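Local coordinates for nucleoporin NUP170 (Chaetomium thermophilum, PDB 5HAX), which probably serves as a structural scaffold nucleoporin of the nuclear pore complex, pairing a beta-propeller region with an alpha-helical one, at residues A[95-100]-A[482-487]. Sequence-based numbering, arbitrary orientation.
Sequences WDYTHP and VHIVRR
Tyr97 lays one face of its ring against Val482, whose CG1 methyl makes a CH-pi contact 4.1 Å from the ring centroid and 18° off the ring normal. Val482 CG1 sits toward the rim, 3.9 Å from both CD1 and CE1 of Tyr97, while Val482 CG2 comes near the root of the ring at Tyr97 CG. The two side chains cross at about a right angle. With CG1 of Val482 anti to the backbone N (chi1 176°), CG1 comes over the ring face and CG2 lies near its root. Farther out, Ile484 brings the end of its side chain in obliquely, with CD1 4.1 Å from Tyr97 CE1. No hydrogen bond joins the two segments; all three touching residues are buried, and the contact is apolar. The Tyr97 side chain also touches Ala475 and Thr446, while Val482 and Ile484 stay in their sheet through backbone bonds to His56 and Val53. Tyr97 itself stands just past the end of strand 91-96, in a type I turn running from Asp96 to His99. Asp96 OD1 holds this turn with two bonds: Thr98 N, 3.1 Å away, comes from above the carboxylate plane and makes an Asx turn, and Thr98 OG1, 2.8 Å away, meets the syn side close to that plane. The contact thus joins two four-stranded antiparallel sheets, the one that holds strand 91-96 and the one in which strand 50-57 pairs with 481-487. Closing a sheet with strands from distant parts of the sequence, beside the blade that follows, is characteristic of the velcro closure of a beta-propeller, consistent with the Nup133 N-terminal-like family.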
loop_
_atom_site.group_PDB
_atom_site.type_symbol
_atom_site.label_atom_id
_atom_site.label_comp_id
_atom_site.label_asym_id
_atom_site.label_seq_id
_atom_site.Cartn_x
_atom_site.Cartn_y
_atom_site.Cartn_z
ATOM N N TRP A 95 23.222 5.520 2.497
ATOM C CA TRP A 95 23.186 5.406 3.949
ATOM C C TRP A 95 21.784 5.034 4.411
ATOM O O TRP A 95 20.788 5.387 3.775
ATOM C CB TRP A 95 23.643 6.705 4.625
ATOM C CG TRP A 95 22.634 7.818 4.604
ATOM C CD1 TRP A 95 21.704 8.101 5.564
ATOM C CD2 TRP A 95 22.469 8.810 3.584
ATOM N NE1 TRP A 95 20.967 9.203 5.200
ATOM C CE2 TRP A 95 21.418 9.657 3.988
ATOM C CE3 TRP A 95 23.107 9.062 2.365
ATOM C CZ2 TRP A 95 20.989 10.733 3.218
ATOM C CZ3 TRP A 95 22.679 10.134 1.603
ATOM C CH2 TRP A 95 21.631 10.955 2.032
ATOM N N ASP A 96 21.731 4.312 5.529
ATOM C CA ASP A 96 20.478 3.909 6.160
ATOM C C ASP A 96 19.956 5.071 6.999
ATOM O O ASP A 96 20.537 5.407 8.036
ATOM C CB ASP A 96 20.710 2.663 7.012
ATOM C CG ASP A 96 19.532 2.327 7.904
ATOM O OD1 ASP A 96 18.382 2.651 7.544
ATOM O OD2 ASP A 96 19.763 1.726 8.974
ATOM N N TYR A 97 18.857 5.689 6.559
ATOM C CA TYR A 97 18.350 6.876 7.237
ATOM C C TYR A 97 17.592 6.555 8.519
ATOM O O TYR A 97 17.332 7.472 9.303
ATOM C CB TYR A 97 17.454 7.693 6.298
ATOM C CG TYR A 97 16.200 6.991 5.814
ATOM C CD1 TYR A 97 15.093 6.849 6.641
ATOM C CD2 TYR A 97 16.116 6.497 4.519
ATOM C CE1 TYR A 97 13.947 6.217 6.198
ATOM C CE2 TYR A 97 14.972 5.868 4.066
ATOM C CZ TYR A 97 13.893 5.729 4.910
ATOM O OH TYR A 97 12.755 5.102 4.460
ATOM N N THR A 98 17.236 5.291 8.757
ATOM C CA THR A 98 16.620 4.917 10.024
ATOM C C THR A 98 17.641 4.829 11.150
ATOM O O THR A 98 17.264 4.930 12.323
ATOM C CB THR A 98 15.894 3.573 9.897
ATOM O OG1 THR A 98 16.851 2.510 9.833
ATOM C CG2 THR A 98 15.009 3.545 8.653
ATOM N N HIS A 99 18.917 4.648 10.816
ATOM C CA HIS A 99 19.984 4.535 11.798
ATOM C C HIS A 99 20.321 5.914 12.369
ATOM O O HIS A 99 20.387 6.894 11.622
ATOM C CB HIS A 99 21.221 3.914 11.151
ATOM C CG HIS A 99 22.276 3.496 12.127
ATOM N ND1 HIS A 99 23.120 4.397 12.738
ATOM C CD2 HIS A 99 22.633 2.274 12.586
ATOM C CE1 HIS A 99 23.946 3.749 13.540
ATOM N NE2 HIS A 99 23.673 2.459 13.465
ATOM N N PRO A 100 20.539 6.025 13.684
ATOM C CA PRO A 100 20.759 7.358 14.270
ATOM C C PRO A 100 22.101 7.975 13.908
ATOM O O PRO A 100 22.194 9.206 13.820
ATOM C CB PRO A 100 20.646 7.098 15.777
ATOM C CG PRO A 100 21.032 5.670 15.938
ATOM C CD PRO A 100 20.532 4.967 14.709
ATOM N N VAL A 482 14.793 13.245 6.077
ATOM C CA VAL A 482 13.726 12.325 5.693
ATOM C C VAL A 482 12.664 12.374 6.783
ATOM O O VAL A 482 12.959 12.101 7.953
ATOM C CB VAL A 482 14.248 10.889 5.510
ATOM C CG1 VAL A 482 13.098 9.926 5.208
ATOM C CG2 VAL A 482 15.300 10.835 4.413
ATOM N N HIS A 483 11.437 12.715 6.399
ATOM C CA HIS A 483 10.302 12.742 7.311
ATOM C C HIS A 483 9.429 11.514 7.077
ATOM O O HIS A 483 9.141 11.158 5.931
ATOM C CB HIS A 483 9.470 14.011 7.112
ATOM C CG HIS A 483 10.271 15.275 7.153
ATOM N ND1 HIS A 483 10.361 16.065 8.280
ATOM C CD2 HIS A 483 11.017 15.890 6.203
ATOM C CE1 HIS A 483 11.128 17.110 8.023
ATOM N NE2 HIS A 483 11.539 17.028 6.769
ATOM N N ILE A 484 9.010 10.871 8.165
ATOM C CA ILE A 484 8.156 9.688 8.098
ATOM C C ILE A 484 6.718 10.127 8.340
ATOM O O ILE A 484 6.404 10.718 9.380
ATOM C CB ILE A 484 8.581 8.621 9.118
ATOM C CG1 ILE A 484 10.068 8.280 8.969
ATOM C CG2 ILE A 484 7.727 7.370 8.946
ATOM C CD1 ILE A 484 10.447 7.694 7.618
ATOM N N VAL A 485 5.846 9.834 7.380
ATOM C CA VAL A 485 4.418 10.119 7.472
ATOM C C VAL A 485 3.690 8.786 7.540
ATOM O O VAL A 485 3.985 7.876 6.757
ATOM C CB VAL A 485 3.933 10.951 6.272
ATOM C CG1 VAL A 485 2.443 11.253 6.396
ATOM C CG2 VAL A 485 4.739 12.239 6.157
ATOM N N ARG A 486 2.739 8.674 8.465
ATOM C CA ARG A 486 2.022 7.429 8.719
ATOM C C ARG A 486 0.530 7.636 8.495
ATOM O O ARG A 486 -0.040 8.632 8.951
ATOM C CB ARG A 486 2.278 6.931 10.145
ATOM C CG ARG A 486 1.508 5.666 10.518
ATOM C CD ARG A 486 1.798 5.248 11.952
ATOM N NE ARG A 486 3.202 4.890 12.141
ATOM C CZ ARG A 486 3.843 4.941 13.306
ATOM N NH1 ARG A 486 3.214 5.345 14.402
ATOM N NH2 ARG A 486 5.120 4.595 13.374
ATOM N N ARG A 487 -0.089 6.691 7.794
ATOM C CA ARG A 487 -1.536 6.668 7.647
ATOM C C ARG A 487 -2.187 6.254 8.961
ATOM O O ARG A 487 -1.736 5.315 9.626
ATOM C CB ARG A 487 -1.922 5.694 6.529
ATOM C CG ARG A 487 -3.406 5.385 6.401
ATOM C CD ARG A 487 -4.213 6.617 6.055
ATOM N NE ARG A 487 -5.592 6.275 5.714
ATOM C CZ ARG A 487 -6.644 7.056 5.946
ATOM N NH1 ARG A 487 -6.495 8.239 6.529
ATOM N NH2 ARG A 487 -7.854 6.646 5.596
#